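Local coordinates for protein cytochrome P450 reductase (Amycolatopsis methanolica 239, PDB 5OGX) that transfers electrons from NADH, through FAD and a [2Fe-2S] cluster, to a cytochrome P450 that O-demethylates lignin-derived aromatics such as guaiacol, at residues R88-A91 with D92-R95; P221-G224 with I225-A229; A257-A260 with E261-G265; F284-D287 with A288-D292. All coordinates share one frame; numbering follows the deposited sequence.

Contact 1 (R88-A91 with D92-R95); sequences RSTA and DAGR. Unlike the reference sequence in segment 88-91: Ala91 (reference Ser). Unlike the reference sequence in segment 92-95: Asp92 (reference Glu).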
# COMPACT_ATOMS: atom_id res chain seq x y z
N ARG A 88 18.49 -3.12 14.68
CA ARG A 88 17.79 -4.40 14.65
C ARG A 88 16.35 -4.13 14.25
O ARG A 88 15.67 -3.32 14.88
CB ARG A 88 17.83 -5.11 16.00
CG ARG A 88 17.03 -6.44 15.95
CD ARG A 88 17.02 -7.14 17.29
NE ARG A 88 16.39 -6.35 18.35
CZ ARG A 88 15.09 -6.16 18.48
NH1 ARG A 88 14.23 -6.69 17.62
NH2 ARG A 88 14.63 -5.44 19.50
N SER A 89 15.91 -4.82 13.21
CA SER A 89 14.54 -4.75 12.75
C SER A 89 13.90 -6.10 13.03
O SER A 89 14.18 -6.70 14.08
CB SER A 89 14.49 -4.36 11.26
OG SER A 89 13.17 -4.34 10.74
N THR A 90 13.07 -6.60 12.13
CA THR A 90 12.52 -7.93 12.32
C THR A 90 13.52 -8.99 11.86
O THR A 90 14.53 -8.69 11.22
CB THR A 90 11.23 -8.10 11.53
OG1 THR A 90 11.55 -7.87 10.16
CG2 THR A 90 10.18 -7.09 11.96
N ALA A 91 13.20 -10.25 12.16
CA ALA A 91 14.10 -11.36 11.84
C ALA A 91 14.44 -11.40 10.35
O ALA A 91 15.58 -11.72 9.98
CB ALA A 91 13.48 -12.68 12.27
N ASP A 92 13.47 -11.10 9.49
CA ASP A 92 13.68 -11.19 8.05
C ASP A 92 14.32 -9.95 7.46
O ASP A 92 14.67 -9.97 6.28
CB ASP A 92 12.35 -11.43 7.33
CG ASP A 92 11.83 -12.84 7.53
OD1 ASP A 92 12.57 -13.67 8.09
OD2 ASP A 92 10.69 -13.11 7.11
N ALA A 93 14.50 -8.87 8.22
CA ALA A 93 15.11 -7.68 7.67
C ALA A 93 16.52 -7.98 7.19
O ALA A 93 17.23 -8.80 7.78
CB ALA A 93 15.14 -6.56 8.71
N GLY A 94 16.91 -7.33 6.10
CA GLY A 94 18.18 -7.60 5.45
C GLY A 94 18.09 -8.42 4.18
O GLY A 94 19.06 -8.42 3.40
N ARG A 95 17.00 -9.14 3.96
CA ARG A 95 16.81 -9.88 2.72
C ARG A 95 16.77 -8.93 1.53
O ARG A 95 16.55 -7.73 1.67
CB ARG A 95 15.52 -10.70 2.76
CG ARG A 95 14.24 -9.86 2.77
CD ARG A 95 13.02 -10.71 2.39
NE ARG A 95 11.73 -10.04 2.60
CZ ARG A 95 11.19 -9.16 1.76
NH1 ARG A 95 11.83 -8.81 0.65
NH2 ARG A 95 10.00 -8.62 2.02
O HOH W 1 17.51 -9.29 10.43
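Ser89 and Ala93 meet carbon to carbon: Ser89 CB lies 3.4 Å from Ala93 CB, tighter than ordinary van der Waals contact. Both beta carbons point into the bend, and Ser89 OG, turned away from its own backbone N (chi1 177°), also rests on the same methyl, at 3.6 Å. The turn that brings them together is closed by one backbone bond. Ala93 N donates to Thr90 O over 3.0 Å with an N-H...O angle of 153°, yet the donor stands well above the carbonyl plane, 60° out of it. Beside the turn, water 1 lies 2.7 Å from Ala93 O and 3.1 Å from Ala91 O, placed to donate to them, and can bridge the two carbonyls, linking the turn's second residue with its last.

Further out, Val9 of strand 5-9 covers both Ser89 and Ala93, while Ser89 also packs on Leu47 and on Met33 and Pro34, the two residues of the sodium site. At the far end Arg95 makes a cation-pi contact with Trp32. Thr90 to Ala93 form a type I beta turn, and Asp92 to Arg95 a type II turn with Gly94 at its positive-phi position; these successive turns lead the chain out of strand 85-88 of the [2Fe-2S] cluster-binding domain, which has the beta-grasp fold of plant-type ferredoxins.

Contact 2 (P221-G224 with I225-A229); sequences PLVG and IARTA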
# COMPACT_ATOMS: atom_id res chain seq x y z
N PRO A 221 -4.66 -1.46 -4.88
CA PRO A 221 -3.67 -2.54 -4.76
C PRO A 221 -4.32 -3.90 -4.78
O PRO A 221 -3.67 -4.89 -5.15
CB PRO A 221 -3.00 -2.27 -3.40
CG PRO A 221 -4.08 -1.61 -2.60
CD PRO A 221 -4.79 -0.71 -3.61
N LEU A 222 -5.59 -3.98 -4.41
CA LEU A 222 -6.28 -5.26 -4.41
C LEU A 222 -6.48 -5.78 -5.82
O LEU A 222 -6.54 -7.00 -6.04
CB LEU A 222 -7.61 -5.12 -3.69
CG LEU A 222 -7.59 -4.50 -2.30
CD1 LEU A 222 -9.02 -4.43 -1.80
CD2 LEU A 222 -6.73 -5.29 -1.30
N VAL A 223 -6.58 -4.88 -6.80
CA VAL A 223 -6.66 -5.30 -8.19
C VAL A 223 -5.40 -6.05 -8.58
O VAL A 223 -5.46 -7.14 -9.18
CB VAL A 223 -6.90 -4.08 -9.10
CG1 VAL A 223 -6.87 -4.52 -10.57
CG2 VAL A 223 -8.21 -3.41 -8.74
N GLY A 224 -4.23 -5.51 -8.22
CA GLY A 224 -3.00 -6.20 -8.58
C GLY A 224 -2.80 -7.48 -7.79
O GLY A 224 -2.35 -8.50 -8.33
N ILE A 225 -3.13 -7.45 -6.50
CA ILE A 225 -2.96 -8.64 -5.66
C ILE A 225 -3.90 -9.76 -6.13
O ILE A 225 -3.49 -10.92 -6.24
CB ILE A 225 -3.19 -8.29 -4.18
CG1 ILE A 225 -2.04 -7.42 -3.67
CG2 ILE A 225 -3.30 -9.57 -3.35
CD1 ILE A 225 -2.40 -6.62 -2.43
N ALA A 226 -5.17 -9.43 -6.37
CA ALA A 226 -6.13 -10.45 -6.79
C ALA A 226 -5.73 -11.08 -8.12
O ALA A 226 -5.78 -12.30 -8.29
CB ALA A 226 -7.53 -9.86 -6.89
N ARG A 227 -5.34 -10.24 -9.09
CA ARG A 227 -4.94 -10.79 -10.39
C ARG A 227 -3.69 -11.65 -10.25
O ARG A 227 -3.58 -12.69 -10.91
CB ARG A 227 -4.69 -9.65 -11.38
CG ARG A 227 -5.95 -8.96 -11.85
CD ARG A 227 -5.65 -8.07 -13.04
NE ARG A 227 -4.99 -6.82 -12.68
CZ ARG A 227 -4.22 -6.12 -13.51
NH1 ARG A 227 -3.65 -4.98 -13.12
NH2 ARG A 227 -4.01 -6.56 -14.74
N THR A 228 -2.74 -11.24 -9.41
CA THR A 228 -1.54 -12.05 -9.22
C THR A 228 -1.88 -13.38 -8.57
O THR A 228 -1.35 -14.43 -8.98
CB THR A 228 -0.53 -11.28 -8.37
OG1 THR A 228 -0.23 -10.03 -9.02
CG2 THR A 228 0.75 -12.11 -8.20
N ALA A 229 -2.76 -13.37 -7.57
CA ALA A 229 -3.09 -14.60 -6.86
C ALA A 229 -3.80 -15.57 -7.79
O ALA A 229 -3.60 -16.78 -7.71
CB ALA A 229 -3.97 -14.29 -5.65
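Ile225, Gly224 and Val223 lie at the centre of this contact, within helix 219-232, the connection of a beta-alpha-beta unit that joins strands 210-215 and 238-244 of the NAD-binding domain. Ile225 N donates to Pro221 O over 2.9 Å, with the donor in the carbonyl plane. The side chain of Ile225 then runs back past the same oxygen: CG1, anti to its own carbonyl carbon (chi1 -70°), comes within 3.4 Å of Pro221 O and carries CD1 toward the proline ring. From there Ile225 packs on Met210 and Leu212 of strand 210-215 and on Trp302 of strand 300-305, so this flank of the helix is bedded on the parallel sheet. Pro221, one turn earlier, lies near the bound FAD.

Val223 serves a different flank. In the conformer of Arg227 described here, the two side chains run side by side, pointing the same way, with Val223 CG1 at 3.6 Å from Arg227 NE. The aliphatic part of the arginine follows the backbone, CG resting 3.3 Å from Val223 O, before a bend at chi3 (-76°) turns the guanidinium toward Ala152 and Glu157. There NH2 forms a salt bridge with Glu157 and NH1 a hydrogen bond with Ala152 O.

Gly224 contributes its carbonyl, and the oxygen is gripped twice. Thr228 N gives the ordinary helical bond; the hydroxyl of the same residue folds back to give a second. The two donors approach from opposite faces of the carbonyl plane, Thr228 OG1 standing 2.7 Å from Gly224 O.

Contact 3 (A257-A260 with E261-G265); sequences AEIA and EEHPG. Unlike the reference sequence in segment 261-265: Glu262 (reference Gln).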
# COMPACT_ATOMS: atom_id res chain seq x y z
N ALA A 257 -15.82 -8.13 -14.18
CA ALA A 257 -16.67 -9.15 -14.77
C ALA A 257 -15.86 -10.10 -15.64
O ALA A 257 -16.09 -11.31 -15.64
CB ALA A 257 -17.79 -8.49 -15.58
N GLU A 258 -14.87 -9.57 -16.37
CA GLU A 258 -14.01 -10.43 -17.18
C GLU A 258 -13.17 -11.35 -16.30
O GLU A 258 -12.96 -12.52 -16.66
CB GLU A 258 -13.10 -9.59 -18.08
CG GLU A 258 -13.82 -9.03 -19.29
CD GLU A 258 -12.87 -8.73 -20.44
OE1 GLU A 258 -11.65 -8.98 -20.30
OE2 GLU A 258 -13.35 -8.25 -21.50
N ILE A 259 -12.69 -10.85 -15.16
CA ILE A 259 -11.95 -11.71 -14.24
C ILE A 259 -12.84 -12.85 -13.75
O ILE A 259 -12.44 -14.02 -13.76
CB ILE A 259 -11.37 -10.90 -13.07
CG1 ILE A 259 -10.39 -9.84 -13.60
CG2 ILE A 259 -10.64 -11.85 -12.09
CD1 ILE A 259 -9.86 -8.87 -12.53
N ALA A 260 -14.06 -12.52 -13.35
CA ALA A 260 -14.98 -13.53 -12.84
C ALA A 260 -15.35 -14.56 -13.91
O ALA A 260 -15.51 -15.75 -13.61
CB ALA A 260 -16.25 -12.88 -12.30
N GLU A 261 -15.47 -14.15 -15.17
CA GLU A 261 -15.85 -15.14 -16.17
C GLU A 261 -14.75 -16.18 -16.35
O GLU A 261 -15.03 -17.35 -16.58
CB GLU A 261 -16.19 -14.46 -17.49
CG GLU A 261 -17.54 -13.71 -17.51
CD GLU A 261 -18.74 -14.55 -17.04
OE1 GLU A 261 -18.95 -15.66 -17.56
OE2 GLU A 261 -19.50 -14.09 -16.16
N GLU A 262 -13.49 -15.77 -16.12
CA GLU A 262 -12.36 -16.67 -16.31
C GLU A 262 -12.04 -17.50 -15.07
O GLU A 262 -11.54 -18.63 -15.20
CB GLU A 262 -11.12 -15.87 -16.71
CG GLU A 262 -9.98 -16.69 -17.27
CD GLU A 262 -10.43 -17.62 -18.40
OE1 GLU A 262 -11.22 -17.18 -19.27
OE2 GLU A 262 -10.00 -18.79 -18.41
N HIS A 263 -12.35 -16.97 -13.89
CA HIS A 263 -11.91 -17.56 -12.62
C HIS A 263 -13.14 -17.86 -11.78
O HIS A 263 -13.69 -16.95 -11.13
CB HIS A 263 -10.99 -16.57 -11.91
CG HIS A 263 -9.70 -16.35 -12.64
ND1 HIS A 263 -8.69 -17.28 -12.66
CD2 HIS A 263 -9.28 -15.32 -13.42
CE1 HIS A 263 -7.69 -16.84 -13.40
NE2 HIS A 263 -8.02 -15.65 -13.87
N PRO A 264 -13.62 -19.11 -11.76
CA PRO A 264 -14.92 -19.39 -11.12
C PRO A 264 -14.92 -19.18 -9.62
O PRO A 264 -16.01 -19.06 -9.04
CB PRO A 264 -15.17 -20.87 -11.47
CG PRO A 264 -14.32 -21.11 -12.70
CD PRO A 264 -13.07 -20.30 -12.42
N GLY A 265 -13.75 -19.12 -8.98
CA GLY A 265 -13.66 -18.83 -7.56
C GLY A 265 -13.60 -17.37 -7.21
O GLY A 265 -13.63 -17.01 -6.02
O HOH W 2 -19.03 -12.18 -14.64
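His263 turns back over the last turn of its helix to meet Ile259, and this is the closely packed flank of the contact. Ile259 CG2 lies 4.0 Å from His263 CD2, the two side chains crossing at a slant. The ring also presents its edge to the backbone, with CD2 at 3.4 Å from Ile259 O, close to the ring plane. His263 N donates to that same oxygen over 3.0 Å and lies nearly on the extension of its C=O bond, though the N-H points less directly (134°). With CG anti to its own carbonyl carbon (chi1 -66°), the imidazole is turned back along the helix, while ND1 is taken by Pro234 O. Glu262 CG lies over the rim of one ring face, 4.0 Å above the plane.

His263 is the first residue to leave helical backbone angles, closing helix 253-262 of the beta-alpha-beta unit that continues into strand 266-272. The bonding is splayed here, as often where a helix runs out: Glu262 N shares itself weakly between Glu258 O and Ile259 O. On the inner side Ile259 packs on Arg227 and Leu230 of helix 219-232 and on Phe266 of the following strand.

The opposite character appears at Glu261, on the solvent side. Its amide makes a regular bond to Ala257 O at 2.9 Å, but its carboxylate is linked to the helix by a water. A bend at chi2 (-52°) curls the chain back so that OE2 and Ala257 O share water 2, which donates to Ala257 O at 3.2 Å and to Glu261 OE2 at a short 2.5 Å.

Contact 4 (F284-D287 with A288-D292); sequences FPTD and AFVED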
# COMPACT_ATOMS: atom_id res chain seq x y z
N PHE A 284 -21.76 -1.93 5.01
CA PHE A 284 -20.34 -1.71 5.03
C PHE A 284 -19.62 -3.00 4.61
O PHE A 284 -20.15 -4.09 4.81
CB PHE A 284 -19.92 -1.24 6.43
CG PHE A 284 -20.57 0.06 6.83
CD1 PHE A 284 -20.05 1.27 6.42
CD2 PHE A 284 -21.72 0.06 7.60
CE1 PHE A 284 -20.65 2.45 6.77
CE2 PHE A 284 -22.33 1.26 7.96
CZ PHE A 284 -21.80 2.45 7.54
N PRO A 285 -18.46 -2.91 3.97
CA PRO A 285 -17.96 -4.08 3.21
C PRO A 285 -17.50 -5.23 4.07
O PRO A 285 -17.74 -6.40 3.72
CB PRO A 285 -16.80 -3.49 2.39
CG PRO A 285 -16.39 -2.26 3.14
CD PRO A 285 -17.61 -1.72 3.82
N THR A 286 -16.83 -4.96 5.19
CA THR A 286 -16.49 -6.06 6.07
C THR A 286 -17.74 -6.80 6.54
O THR A 286 -17.72 -8.03 6.65
CB THR A 286 -15.67 -5.52 7.24
OG1 THR A 286 -14.47 -4.97 6.69
CG2 THR A 286 -15.31 -6.64 8.19
N ASP A 287 -18.83 -6.08 6.77
CA ASP A 287 -20.09 -6.73 7.16
C ASP A 287 -20.57 -7.71 6.09
O ASP A 287 -21.12 -8.76 6.42
CB ASP A 287 -21.17 -5.67 7.41
CG ASP A 287 -20.80 -4.71 8.52
OD1 ASP A 287 -19.84 -4.98 9.27
OD2 ASP A 287 -21.49 -3.67 8.66
N ALA A 288 -20.41 -7.36 4.81
CA ALA A 288 -20.89 -8.24 3.75
C ALA A 288 -20.10 -9.53 3.69
O ALA A 288 -20.66 -10.60 3.43
CB ALA A 288 -20.85 -7.52 2.40
N PHE A 289 -18.78 -9.47 3.90
CA PHE A 289 -18.00 -10.69 3.91
C PHE A 289 -18.42 -11.59 5.06
O PHE A 289 -18.61 -12.80 4.88
CB PHE A 289 -16.50 -10.39 4.02
CG PHE A 289 -15.67 -11.59 4.38
CD1 PHE A 289 -15.45 -12.60 3.46
CD2 PHE A 289 -15.06 -11.68 5.64
CE1 PHE A 289 -14.67 -13.68 3.77
CE2 PHE A 289 -14.28 -12.78 5.97
CZ PHE A 289 -14.08 -13.78 5.03
N VAL A 290 -18.56 -11.02 6.26
CA VAL A 290 -18.98 -11.78 7.43
C VAL A 290 -20.31 -12.47 7.16
O VAL A 290 -20.54 -13.61 7.57
CB VAL A 290 -19.04 -10.87 8.66
CG1 VAL A 290 -19.65 -11.61 9.84
CG2 VAL A 290 -17.65 -10.35 9.01
N GLU A 291 -21.21 -11.78 6.45
CA GLU A 291 -22.50 -12.39 6.08
C GLU A 291 -22.31 -13.57 5.14
O GLU A 291 -22.99 -14.60 5.27
CB GLU A 291 -23.41 -11.35 5.43
CG GLU A 291 -24.02 -10.33 6.36
CD GLU A 291 -24.57 -9.11 5.63
OE1 GLU A 291 -24.76 -9.18 4.39
OE2 GLU A 291 -24.81 -8.08 6.30
N ASP A 292 -21.41 -13.44 4.16
CA ASP A 292 -21.19 -14.47 3.16
C ASP A 292 -20.41 -15.67 3.69
O ASP A 292 -20.64 -16.80 3.25
CB ASP A 292 -20.44 -13.89 1.96
CG ASP A 292 -21.25 -12.89 1.17
OD1 ASP A 292 -22.49 -12.87 1.33
OD2 ASP A 292 -20.66 -12.13 0.39
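The first turns of helix 285-292 begin at Phe284, which occupies the N-cap position, and Pro285, which opens the helix where no amide hydrogen is called for. Phe284 O receives Ala288 N over 3.3 Å, with the donor in the carbonyl plane. The same amide leans weakly toward Pro285 O, so the opening turn is shared between two acceptors. One residue on the pattern becomes regular: Phe289 N donates to Pro285 O, and Val290 N reaches Thr286 O at 3.1 Å in an almost straight bond (173°).

Val290 adds side-chain contact to that bond. In the conformer described here its CG2 sits beside its own backbone N and rests 3.3 Å from Thr286 O, so amide and methyl approach one oxygen together. Phe289 behaves otherwise: CG is anti to its backbone N (chi1 166°), which swings the ring away from the preceding turn and toward strand 210-215 of the parallel sheet. There it meets Trp299 edge-to-face and Phe317 with the planes steeply inclined, while Val211 and Ile213 of that strand also touch it. Pro285 and Thr286 pack on Ile213 too, and by these residues the helix is laid against the sheet of the NAD-binding domain.

On the exposed side Glu291 repeats the backward run of a helical side chain. Glu291 N bonds to Asp287 O at 3.0 Å, and CG lies 3.3 Å from that oxygen. Extended beyond CG, the side chain runs past the same oxygen yet keeps OE2 6.0 Å from Asp287 OD2; its OE1 forms a salt bridge with Arg281.

Overall arrangement
All four contacts are local, but their chemistry follows their place in the fold. Contact 2 is buried and close to the flavin, contact 3 is a surface contact at a helix end, and contacts 1 and 4 are partly buried. Contacts 2, 3 and 4 belong to three helices of the NAD-binding domain; contact 1 lies in a loop of the [2Fe-2S] domain, its centre about 26 Å from that of contact 2. Only contacts 2 and 3 touch, where Arg227 CG lies 4.0 Å from Ile259 CD1. Water links residues in contacts 1 and 3, whereas contact 2 has a hydroxyl returning to the backbone and contact 4 an aromatic side chain directed inward.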